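Local coordinates for EST1E (PDB 2WTM), which hydrolyses ester bonds as a promiscuous feruloyl esterase of the alpha/beta-hydrolase clan, probably through a serine nucleophile, at residues A[63-68]-A[83-88]; A[4-9]-A[90-95]; A[14-19]-A[39-44]; A[116-121]-A[186-191]. All coordinates share one frame; numbering follows the deposited sequence. Where two conformers were deposited one is given.

Helix 79-93 links interactions 1 and 2, whose centres lie about 10 Å apart: N85 ND2 approaches C8 SG at 3.6 Å. Strands 3-8 and 11-18, neighbours in the main sheet, tie interaction 2 to interaction 3, where M4 N lies 2.9 Å from A15 O. Interaction 3 reaches segment 63-68 of interaction 1 at the residue just before its turn, S40 OG and D63 OD1 being hydrogen-bonded at 2.7 Å. Interaction 4 meets interaction 1 where I86 CG2 packs on A117 CB at 3.6 Å; its centre is about 23 Å from that of interaction 3, beyond the centre of the chain. The side chain of I86 comes close to the probable nucleophile elbow around S108 but makes no contact with it.

Interaction 1. Residues A[63-68]-A[83-88]; sequences DMYGHG and LTNILA
A type II beta turn, M64 to H67, follows strand 58-62 of the alpha/beta-hydrolase sheet and meets helix 79-93 through M64, Y65, N85 and I86. Its polar link is Y65 N to N85 OD1 at 2.9 Å; the N-H...O angle of 146° shows a moderately bent bond, and the donor stands 25° off the carbonyl plane of the amide. CB of N85 points at the turn, and with CG opposite the carbonyl carbon (chi1 -60°) the amide continues that way, OD1 foremost; OD1 also lies 3.2 Å from Y65 CB. Beside the amide, M64 folds back at its second and third torsions. Its SD rests 3.9 Å from N85 CB and 3.7 Å from I86 CG1, the methionine crossing I86 at about a right angle while running past N85 in the opposite direction. The turn is braced internally: H67 ND1 donates to Y65 O at 2.8 Å, close to the plane of the imidazole. Y65 O also accepts from W82 NE1, and M64 N is hydrogen-bonded to H34 NE2. Around the contact, I33 of strand 27-33 touches both M64 and I86, A117 of helix 109-120 packs on I86, and C8 of strand 3-8 lies against N85.

Interaction 2. Residues A[4-9]-A[90-95]; sequences MYIDCD and VDYAKK
Y92 OH is met by two atoms of M4: SD at 3.2 Å and the terminal methyl CE at 3.6 Å. The same sulfur lies 3.5 Å from Y92 CZ and 4.1 Å from the ring centroid, 42° off the ring normal, which identifies an oblique Met-aromatic contact at the hydroxyl end of the ring. M4 places its CG between the backbone N and the carbonyl carbon (chi1 74°), then runs straight before bending at its last torsion; it reaches the tyrosine from the opposite direction. I6, two residues on and with its CB on the same side of strand 3-8, takes the other end of the ring. Its CD1 lies 3.8 Å from Y92 CD2 and 30° off the normal through the centroid, an off-centre CH-pi contact, while CG2 touches Y92 CB at 4.1 Å. I6 and Y92 cross at about a right angle. Strand 3-8 is, within this chain, the outermost at its end of the main sheet, hydrogen-bonded to 11-18 through M4 with A15 and I6 with L13. Y92 belongs to the last part of helix 79-93. Apart from the hydroxyl oxygen against the sulfur, apolar groups do the touching, so dispersion probably dominates, with a modest sulfur-aromatic share.

Interaction 3. Residues A[14-19]-A[39-44]; sequences NAYLDM and HSEERH
Y16 projects from strand 11-18, in the alpha/beta-hydrolase sheet, onto the type I beta turn H39-E42 that leads into helix 43-54. Its CB points at the turn, and CG stands beside the backbone N, opposite the carbonyl carbon (chi1 -57°), a setting that carries the ring to S40 and E41. Along one edge, CD2 and CE2 meet S40 CB at 3.7 and 3.6 Å; this carbon sits near the ring plane, hence the contact is edge-on and apolar. S40 OG is engaged separately, by D63 OD1. Further out, Y16 CZ has E41 CG at 4.1 Å, and the hydroxyl OH lies 3.5 Å from E41 CD. The glutamate crosses the tyrosine at about a right angle, yet ring and carboxylate planes differ by only 14°. E41 chi2 of 177° stretches the chain out to bring the carboxylate alongside the hydroxyl. The polar partner of Y16 OH is K69 NZ, with a weak second bond from N14 ND2. K69 NZ thus serves both polar ends, as a hydrogen-bond partner of Y16 OH and a long, weak ion-pair partner of E41 OE2. Within 39-44, E42, at the N-cap position, accepts H39 N on OE2 at 3.0 Å from above its carboxylate plane, and E42 CG lies 3.6 Å above the centre of the H39 ring.

Interaction 4. Residues A[116-121]-A[186-191]; sequences LAAAME and DKYTKP
With CG set opposite the backbone N (chi1 -172°), Y188 swings its ring beside the last turns of helix 109-120, onto A118. The CB of K187 faces the helix, but beyond it the chain (chi1 -69°, bent at its second and third torsions) leads the amine away, to a salt bridge with E154 of the second subunit. Over the Y188 ring, A118 CB stands 4.1 Å from the centroid and 25° off the normal, the geometry of a CH-pi contact over the face; it is displaced toward the rim, and its nearest ring atom is CD1 at 3.8 Å. The carbonyl of the same alanine adds a close approach, A118 O to Y188 CD1 at 3.4 Å. On the opposite face of the ring, K190 N sits 3.9 Å above the plane, so the ring lies between A118 and the backbone of K190, both off-centre. In the alpha/beta-hydrolase fold, helix 109-120 is the one that follows the probable nucleophile elbow, and Y188 and its successors join the end of helix 181-187 to strand 192-197. A119 lies against the end of helix 181-187 and the first residue after it: its CB touches K187 CB and Y188 CB, both at 4.2 Å. The small methyl lets the backbones come close, A119 CA to Y188 CA measuring 4.9 Å. Beyond the contact, L128 of strand 125-131 touches both A118 and Y188, and the phenol OH of Y188 is hydrogen-bonded to I125 O.

Interaction 1. Residues A[63-68]-A[83-88]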
# COMPACT_ATOMS: atom_id res chain seq x y z
N ASP A 63 6.89 -5.95 -15.91
CA ASP A 63 5.46 -5.93 -16.04
C ASP A 63 4.89 -6.03 -14.59
O ASP A 63 5.25 -6.92 -13.81
CB ASP A 63 4.96 -7.12 -16.86
CG ASP A 63 5.25 -6.99 -18.33
OD1 ASP A 63 5.44 -5.84 -18.79
OD2 ASP A 63 5.21 -8.08 -19.00
N MET A 64 4.03 -5.10 -14.25
CA MET A 64 3.42 -5.07 -12.94
C MET A 64 2.25 -5.99 -12.82
O MET A 64 1.74 -6.56 -13.77
CB MET A 64 2.99 -3.60 -12.64
CG MET A 64 4.18 -2.58 -12.74
SD MET A 64 5.23 -2.75 -11.30
CE MET A 64 6.49 -3.95 -11.83
N TYR A 65 1.77 -6.17 -11.60
CA TYR A 65 0.61 -7.05 -11.28
C TYR A 65 -0.47 -6.82 -12.31
O TYR A 65 -0.90 -5.68 -12.58
CB TYR A 65 0.06 -6.71 -9.87
CG TYR A 65 -1.05 -7.61 -9.42
CD1 TYR A 65 -0.83 -8.56 -8.39
CD2 TYR A 65 -2.31 -7.52 -9.94
CE1 TYR A 65 -1.86 -9.41 -7.93
CE2 TYR A 65 -3.37 -8.36 -9.48
CZ TYR A 65 -3.10 -9.31 -8.52
OH TYR A 65 -4.07 -10.10 -7.99
N GLY A 66 -0.96 -7.90 -12.90
CA GLY A 66 -2.13 -7.81 -13.76
C GLY A 66 -1.91 -7.21 -15.15
O GLY A 66 -2.89 -6.92 -15.85
N HIS A 67 -0.62 -7.08 -15.54
CA HIS A 67 -0.22 -6.41 -16.76
C HIS A 67 0.76 -7.26 -17.48
O HIS A 67 1.50 -8.08 -16.92
CB HIS A 67 0.39 -5.05 -16.43
CG HIS A 67 -0.65 -4.04 -16.07
ND1 HIS A 67 -1.37 -4.10 -14.88
CD2 HIS A 67 -1.12 -2.97 -16.74
CE1 HIS A 67 -2.24 -3.10 -14.86
NE2 HIS A 67 -2.09 -2.38 -15.96
N GLY A 68 0.72 -7.09 -18.81
CA GLY A 68 1.74 -7.74 -19.62
C GLY A 68 1.74 -9.23 -19.38
O GLY A 68 0.66 -9.84 -19.35
N LEU A 83 3.40 -1.03 -5.89
CA LEU A 83 4.56 -0.54 -5.11
C LEU A 83 5.26 -1.79 -4.51
O LEU A 83 6.50 -1.91 -4.50
CB LEU A 83 4.13 0.44 -4.03
CG LEU A 83 3.75 1.73 -4.68
CD1 LEU A 83 3.16 2.56 -3.65
CD2 LEU A 83 4.95 2.41 -5.35
N THR A 84 4.49 -2.76 -4.04
CA THR A 84 5.05 -4.09 -3.56
C THR A 84 5.94 -4.71 -4.63
O THR A 84 7.05 -5.16 -4.38
CB THR A 84 3.95 -4.98 -2.99
OG1 THR A 84 3.36 -4.30 -1.84
CG2 THR A 84 4.48 -6.31 -2.59
N ASN A 85 5.36 -4.76 -5.83
CA ASN A 85 6.04 -5.33 -7.00
C ASN A 85 7.37 -4.62 -7.24
O ASN A 85 8.44 -5.22 -7.45
CB ASN A 85 5.18 -5.28 -8.27
CG ASN A 85 3.87 -6.04 -8.19
OD1 ASN A 85 3.03 -5.83 -9.03
ND2 ASN A 85 3.77 -7.01 -7.30
N ILE A 86 7.34 -3.31 -7.25
CA ILE A 86 8.56 -2.54 -7.51
C ILE A 86 9.61 -2.73 -6.43
O ILE A 86 10.78 -2.86 -6.74
CB ILE A 86 8.25 -1.06 -7.73
CG1 ILE A 86 7.37 -0.85 -8.94
CG2 ILE A 86 9.53 -0.19 -7.81
CD1 ILE A 86 6.68 0.52 -9.10
N LEU A 87 9.23 -2.78 -5.15
CA LEU A 87 10.19 -3.12 -4.07
C LEU A 87 10.83 -4.47 -4.37
O LEU A 87 12.00 -4.66 -4.13
CB LEU A 87 9.46 -3.10 -2.71
CG LEU A 87 9.04 -1.76 -2.23
CD1 LEU A 87 8.36 -1.90 -0.85
CD2 LEU A 87 9.99 -0.65 -2.28
N ALA A 88 10.04 -5.42 -4.88
CA ALA A 88 10.59 -6.75 -5.23
C ALA A 88 11.60 -6.65 -6.35
O ALA A 88 12.62 -7.37 -6.37
CB ALA A 88 9.51 -7.67 -5.57

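Interaction 2. Residues A[4-9]-A[90-95]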
# COMPACT_ATOMS: atom_id res chain seq x y z
N MET A 4 12.82 -13.00 -17.72
CA MET A 4 12.91 -13.77 -16.52
C MET A 4 11.64 -13.48 -15.72
O MET A 4 10.92 -12.57 -16.13
CB MET A 4 14.08 -13.29 -15.68
CG MET A 4 13.78 -11.93 -15.00
SD MET A 4 15.11 -11.11 -14.15
CE MET A 4 16.16 -10.93 -15.57
N TYR A 5 11.35 -14.31 -14.72
CA TYR A 5 10.31 -14.02 -13.74
C TYR A 5 10.95 -13.68 -12.39
O TYR A 5 11.83 -14.43 -11.89
CB TYR A 5 9.33 -15.20 -13.62
CG TYR A 5 8.28 -15.20 -14.71
CD1 TYR A 5 7.25 -14.26 -14.70
CD2 TYR A 5 8.32 -16.10 -15.80
CE1 TYR A 5 6.30 -14.20 -15.68
CE2 TYR A 5 7.38 -16.04 -16.80
CZ TYR A 5 6.34 -15.09 -16.74
OH TYR A 5 5.38 -15.01 -17.72
N ILE A 6 10.50 -12.58 -11.79
CA ILE A 6 10.87 -12.18 -10.45
C ILE A 6 9.71 -12.53 -9.53
O ILE A 6 8.61 -12.02 -9.74
CB ILE A 6 11.19 -10.69 -10.41
CG1 ILE A 6 12.45 -10.38 -11.23
CG2 ILE A 6 11.50 -10.22 -9.00
CD1 ILE A 6 12.70 -8.95 -11.44
N ASP A 7 9.94 -13.39 -8.56
CA ASP A 7 8.87 -13.79 -7.66
C ASP A 7 8.55 -12.65 -6.73
O ASP A 7 9.45 -11.99 -6.21
CB ASP A 7 9.24 -14.98 -6.81
CG ASP A 7 9.28 -16.28 -7.60
OD1 ASP A 7 8.30 -16.61 -8.29
OD2 ASP A 7 10.32 -16.97 -7.48
N CYS A 8 7.27 -12.46 -6.49
CA CYS A 8 6.80 -11.50 -5.48
C CYS A 8 5.73 -12.23 -4.71
O CYS A 8 4.59 -12.21 -5.08
CB CYS A 8 6.28 -10.24 -6.21
SG CYS A 8 5.70 -8.92 -5.01
N ASP A 9 6.15 -12.96 -3.65
CA ASP A 9 5.29 -13.85 -2.90
C ASP A 9 4.53 -14.68 -3.90
O ASP A 9 5.18 -15.36 -4.73
CB ASP A 9 4.37 -13.11 -1.93
CG ASP A 9 5.12 -12.41 -0.85
OD1 ASP A 9 6.27 -12.71 -0.56
OD2 ASP A 9 4.55 -11.45 -0.32
N VAL A 90 13.38 -3.90 -7.16
CA VAL A 90 14.58 -3.27 -6.56
C VAL A 90 15.40 -4.28 -5.72
O VAL A 90 16.61 -4.38 -5.86
CB VAL A 90 14.18 -2.11 -5.70
CG1 VAL A 90 15.43 -1.54 -4.88
CG2 VAL A 90 13.55 -0.99 -6.46
N ASP A 91 14.74 -5.14 -4.99
CA ASP A 91 15.47 -6.13 -4.14
C ASP A 91 16.21 -7.12 -5.02
O ASP A 91 17.31 -7.60 -4.63
CB ASP A 91 14.53 -6.79 -3.11
CG ASP A 91 14.12 -5.82 -2.00
OD1 ASP A 91 14.78 -4.76 -1.87
OD2 ASP A 91 13.13 -6.18 -1.31
N TYR A 92 15.64 -7.46 -6.15
CA TYR A 92 16.27 -8.37 -7.12
C TYR A 92 17.50 -7.67 -7.71
O TYR A 92 18.60 -8.25 -7.79
CB TYR A 92 15.28 -8.75 -8.23
CG TYR A 92 15.93 -9.51 -9.36
CD1 TYR A 92 16.14 -10.84 -9.23
CD2 TYR A 92 16.34 -8.87 -10.48
CE1 TYR A 92 16.79 -11.56 -10.29
CE2 TYR A 92 16.97 -9.55 -11.52
CZ TYR A 92 17.19 -10.86 -11.39
OH TYR A 92 17.82 -11.53 -12.44
N ALA A 93 17.32 -6.44 -8.14
CA ALA A 93 18.39 -5.65 -8.77
C ALA A 93 19.59 -5.44 -7.85
O ALA A 93 20.75 -5.41 -8.29
CB ALA A 93 17.82 -4.29 -9.24
N LYS A 94 19.34 -5.22 -6.56
CA LYS A 94 20.42 -4.96 -5.57
C LYS A 94 21.32 -6.22 -5.41
O LYS A 94 22.41 -6.14 -4.85
CB LYS A 94 19.81 -4.60 -4.23
CG LYS A 94 19.25 -3.25 -4.16
CD LYS A 94 18.43 -3.07 -2.86
CE LYS A 94 19.30 -2.78 -1.67
NZ LYS A 94 18.51 -2.81 -0.37
N LYS A 95 20.85 -7.36 -5.84
CA LYS A 95 21.65 -8.60 -5.81
C LYS A 95 22.43 -8.89 -7.07
O LYS A 95 23.16 -9.89 -7.14
CB LYS A 95 20.74 -9.76 -5.47
CG LYS A 95 20.27 -9.62 -3.98
CD LYS A 95 19.30 -10.69 -3.59
CE LYS A 95 20.05 -11.98 -3.26
NZ LYS A 95 19.43 -13.22 -3.88

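Interaction 3. Residues A[14-19]-A[39-44]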
# COMPACT_ATOMS: atom_id res chain seq x y z
N ASN A 14 6.91 -10.79 -14.76
CA ASN A 14 7.69 -10.88 -16.00
C ASN A 14 8.65 -9.68 -16.08
O ASN A 14 8.23 -8.55 -15.95
CB ASN A 14 6.80 -10.83 -17.18
CG ASN A 14 7.57 -11.01 -18.50
OD1 ASN A 14 8.31 -12.01 -18.70
ND2 ASN A 14 7.40 -10.03 -19.41
N ALA A 15 9.87 -9.90 -16.46
CA ALA A 15 10.82 -8.78 -16.61
C ALA A 15 11.84 -9.05 -17.70
O ALA A 15 12.17 -10.21 -17.96
CB ALA A 15 11.49 -8.56 -15.34
N TYR A 16 12.38 -7.97 -18.25
CA TYR A 16 13.36 -8.06 -19.34
C TYR A 16 14.60 -7.35 -18.85
O TYR A 16 14.53 -6.16 -18.53
CB TYR A 16 12.86 -7.36 -20.64
CG TYR A 16 11.53 -7.92 -21.12
CD1 TYR A 16 11.47 -9.06 -21.93
CD2 TYR A 16 10.35 -7.31 -20.80
CE1 TYR A 16 10.27 -9.55 -22.37
CE2 TYR A 16 9.13 -7.79 -21.23
CZ TYR A 16 9.10 -8.93 -22.01
OH TYR A 16 7.90 -9.41 -22.48
N LEU A 17 15.74 -8.04 -18.83
CA LEU A 17 17.01 -7.42 -18.53
C LEU A 17 17.75 -7.23 -19.85
O LEU A 17 17.97 -8.22 -20.59
CB LEU A 17 17.82 -8.33 -17.60
CG LEU A 17 19.22 -7.86 -17.25
CD1 LEU A 17 19.29 -6.49 -16.58
CD2 LEU A 17 19.87 -8.95 -16.34
N ASP A 18 18.11 -5.99 -20.15
CA ASP A 18 18.89 -5.68 -21.36
C ASP A 18 20.14 -4.99 -20.96
O ASP A 18 20.15 -4.02 -20.19
CB ASP A 18 18.13 -4.81 -22.31
CG ASP A 18 17.01 -5.54 -22.99
OD1 ASP A 18 17.22 -6.20 -24.06
OD2 ASP A 18 15.89 -5.48 -22.44
N MET A 19 21.26 -5.50 -21.49
CA MET A 19 22.58 -5.00 -21.15
C MET A 19 23.12 -4.07 -22.23
O MET A 19 22.69 -4.15 -23.37
CB MET A 19 23.56 -6.15 -20.99
CG MET A 19 23.20 -7.13 -19.86
SD MET A 19 23.21 -6.47 -18.19
CE MET A 19 24.80 -5.87 -17.92
N HIS A 39 2.37 -2.28 -20.83
CA HIS A 39 3.27 -3.39 -20.67
C HIS A 39 4.65 -2.98 -21.20
O HIS A 39 4.85 -1.90 -21.79
CB HIS A 39 2.76 -4.62 -21.42
CG HIS A 39 2.52 -4.37 -22.87
ND1 HIS A 39 3.50 -4.55 -23.82
CD2 HIS A 39 1.42 -3.93 -23.53
CE1 HIS A 39 3.02 -4.22 -25.01
NE2 HIS A 39 1.75 -3.88 -24.87
N SER A 40 5.60 -3.87 -20.93
CA SER A 40 7.02 -3.58 -21.08
C SER A 40 7.49 -3.53 -22.55
O SER A 40 8.57 -3.05 -22.79
CB SER A 40 7.84 -4.59 -20.29
OG SER A 40 7.73 -4.33 -18.90
N GLU A 41 6.69 -4.07 -23.47
CA GLU A 41 7.04 -4.03 -24.92
C GLU A 41 6.39 -2.90 -25.70
O GLU A 41 6.51 -2.84 -26.93
CB GLU A 41 6.74 -5.40 -25.55
CG GLU A 41 7.46 -6.53 -24.93
CD GLU A 41 7.12 -7.92 -25.52
OE1 GLU A 41 5.92 -8.33 -25.56
OE2 GLU A 41 8.10 -8.62 -25.86
N GLU A 42 5.77 -1.93 -25.05
CA GLU A 42 5.22 -0.77 -25.74
C GLU A 42 6.27 0.11 -26.41
O GLU A 42 7.36 0.28 -25.89
CB GLU A 42 4.39 0.09 -24.76
CG GLU A 42 3.07 -0.57 -24.29
CD GLU A 42 2.28 0.34 -23.39
OE1 GLU A 42 1.55 1.21 -23.96
OE2 GLU A 42 2.60 0.37 -22.20
N ARG A 43 5.92 0.68 -27.56
CA ARG A 43 6.85 1.51 -28.30
C ARG A 43 7.64 2.51 -27.47
O ARG A 43 8.86 2.62 -27.62
CB ARG A 43 6.04 2.29 -29.36
CG ARG A 43 6.78 3.40 -30.15
CD ARG A 43 5.73 4.07 -31.13
NE ARG A 43 6.08 5.41 -31.60
CZ ARG A 43 5.75 6.55 -30.99
NH1 ARG A 43 5.11 6.58 -29.81
NH2 ARG A 43 6.11 7.67 -31.56
N HIS A 44 6.94 3.30 -26.65
CA HIS A 44 7.62 4.35 -25.91
C HIS A 44 8.57 3.79 -24.84
O HIS A 44 9.60 4.40 -24.52
CB HIS A 44 6.60 5.37 -25.36
CG HIS A 44 5.53 4.75 -24.52
ND1 HIS A 44 4.50 4.02 -25.07
CD2 HIS A 44 5.34 4.74 -23.18
CE1 HIS A 44 3.71 3.59 -24.09
NE2 HIS A 44 4.22 4.00 -22.94

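Interaction 4. Residues A[116-121]-A[186-191]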
# COMPACT_ATOMS: atom_id res chain seq x y z
N LEU A 116 6.68 7.47 -6.31
CA LEU A 116 6.42 6.96 -5.00
C LEU A 116 7.52 6.02 -4.53
O LEU A 116 8.06 6.15 -3.45
CB LEU A 116 5.06 6.23 -4.96
CG LEU A 116 3.81 6.95 -5.49
CD1 LEU A 116 2.48 6.10 -5.44
CD2 LEU A 116 3.66 8.25 -4.63
N ALA A 117 7.90 5.04 -5.37
CA ALA A 117 8.86 4.04 -5.02
C ALA A 117 10.27 4.70 -4.84
O ALA A 117 11.02 4.29 -3.98
CB ALA A 117 8.94 2.92 -6.10
N ALA A 118 10.65 5.64 -5.68
CA ALA A 118 11.94 6.36 -5.52
C ALA A 118 12.08 7.01 -4.15
O ALA A 118 13.11 6.96 -3.46
CB ALA A 118 12.16 7.33 -6.59
N ALA A 119 11.00 7.60 -3.70
CA ALA A 119 11.04 8.19 -2.38
C ALA A 119 11.24 7.12 -1.31
O ALA A 119 11.99 7.33 -0.36
CB ALA A 119 9.82 9.05 -2.19
N MET A 120 10.54 6.00 -1.41
CA MET A 120 10.65 4.95 -0.43
C MET A 120 12.00 4.32 -0.47
O MET A 120 12.46 3.72 0.50
CB MET A 120 9.57 3.90 -0.71
CG MET A 120 8.15 4.46 -0.61
SD MET A 120 6.90 3.28 -1.29
CE MET A 120 7.01 2.34 0.03
N GLU A 121 12.67 4.43 -1.63
CA GLU A 121 14.00 3.87 -1.91
C GLU A 121 15.06 4.98 -2.12
O GLU A 121 15.97 4.85 -2.93
CB GLU A 121 13.97 2.97 -3.18
CG GLU A 121 13.06 1.83 -3.06
CD GLU A 121 13.63 0.62 -2.33
OE1 GLU A 121 14.62 0.76 -1.57
OE2 GLU A 121 13.04 -0.48 -2.49
N ASP A 186 8.30 15.51 -1.79
CA ASP A 186 9.17 16.17 -0.84
C ASP A 186 10.34 15.33 -0.36
O ASP A 186 11.41 15.87 0.02
CB ASP A 186 8.33 16.57 0.39
CG ASP A 186 7.59 17.87 0.20
OD1 ASP A 186 7.81 18.63 -0.80
OD2 ASP A 186 6.76 18.14 1.10
N LYS A 187 10.17 14.02 -0.29
CA LYS A 187 11.20 13.16 0.22
C LYS A 187 12.30 12.85 -0.75
O LYS A 187 13.43 12.54 -0.29
CB LYS A 187 10.61 11.89 0.79
CG LYS A 187 9.82 12.13 2.06
CD LYS A 187 10.65 12.77 3.16
CE LYS A 187 11.81 11.92 3.58
NZ LYS A 187 12.48 12.43 4.83
N TYR A 188 12.04 12.97 -2.07
CA TYR A 188 13.07 12.56 -3.03
C TYR A 188 13.73 13.81 -3.57
O TYR A 188 13.17 14.50 -4.42
CB TYR A 188 12.45 11.72 -4.17
CG TYR A 188 13.54 11.13 -5.06
CD1 TYR A 188 14.20 9.96 -4.68
CD2 TYR A 188 13.93 11.78 -6.24
CE1 TYR A 188 15.22 9.41 -5.49
CE2 TYR A 188 14.94 11.25 -7.01
CZ TYR A 188 15.57 10.08 -6.63
OH TYR A 188 16.61 9.53 -7.36
N THR A 189 14.90 14.07 -3.01
CA THR A 189 15.67 15.29 -3.33
C THR A 189 16.79 15.11 -4.29
O THR A 189 17.52 16.10 -4.57
CB THR A 189 16.24 15.87 -2.05
OG1 THR A 189 17.11 14.92 -1.46
CG2 THR A 189 15.06 16.20 -1.10
N LYS A 190 16.95 13.92 -4.84
CA LYS A 190 17.98 13.61 -5.86
C LYS A 190 17.45 14.07 -7.23
O LYS A 190 16.35 14.54 -7.34
CB LYS A 190 18.40 12.14 -5.84
CG LYS A 190 19.10 11.72 -4.58
CD LYS A 190 19.45 10.31 -4.53
CE LYS A 190 20.26 9.89 -3.32
NZ LYS A 190 20.37 8.36 -3.29
N PRO A 191 18.28 14.01 -8.27
CA PRO A 191 17.85 14.52 -9.53
C PRO A 191 16.65 13.80 -10.15
O PRO A 191 16.61 12.57 -10.16
CB PRO A 191 19.07 14.34 -10.45
CG PRO A 191 20.21 14.36 -9.46
CD PRO A 191 19.67 13.53 -8.33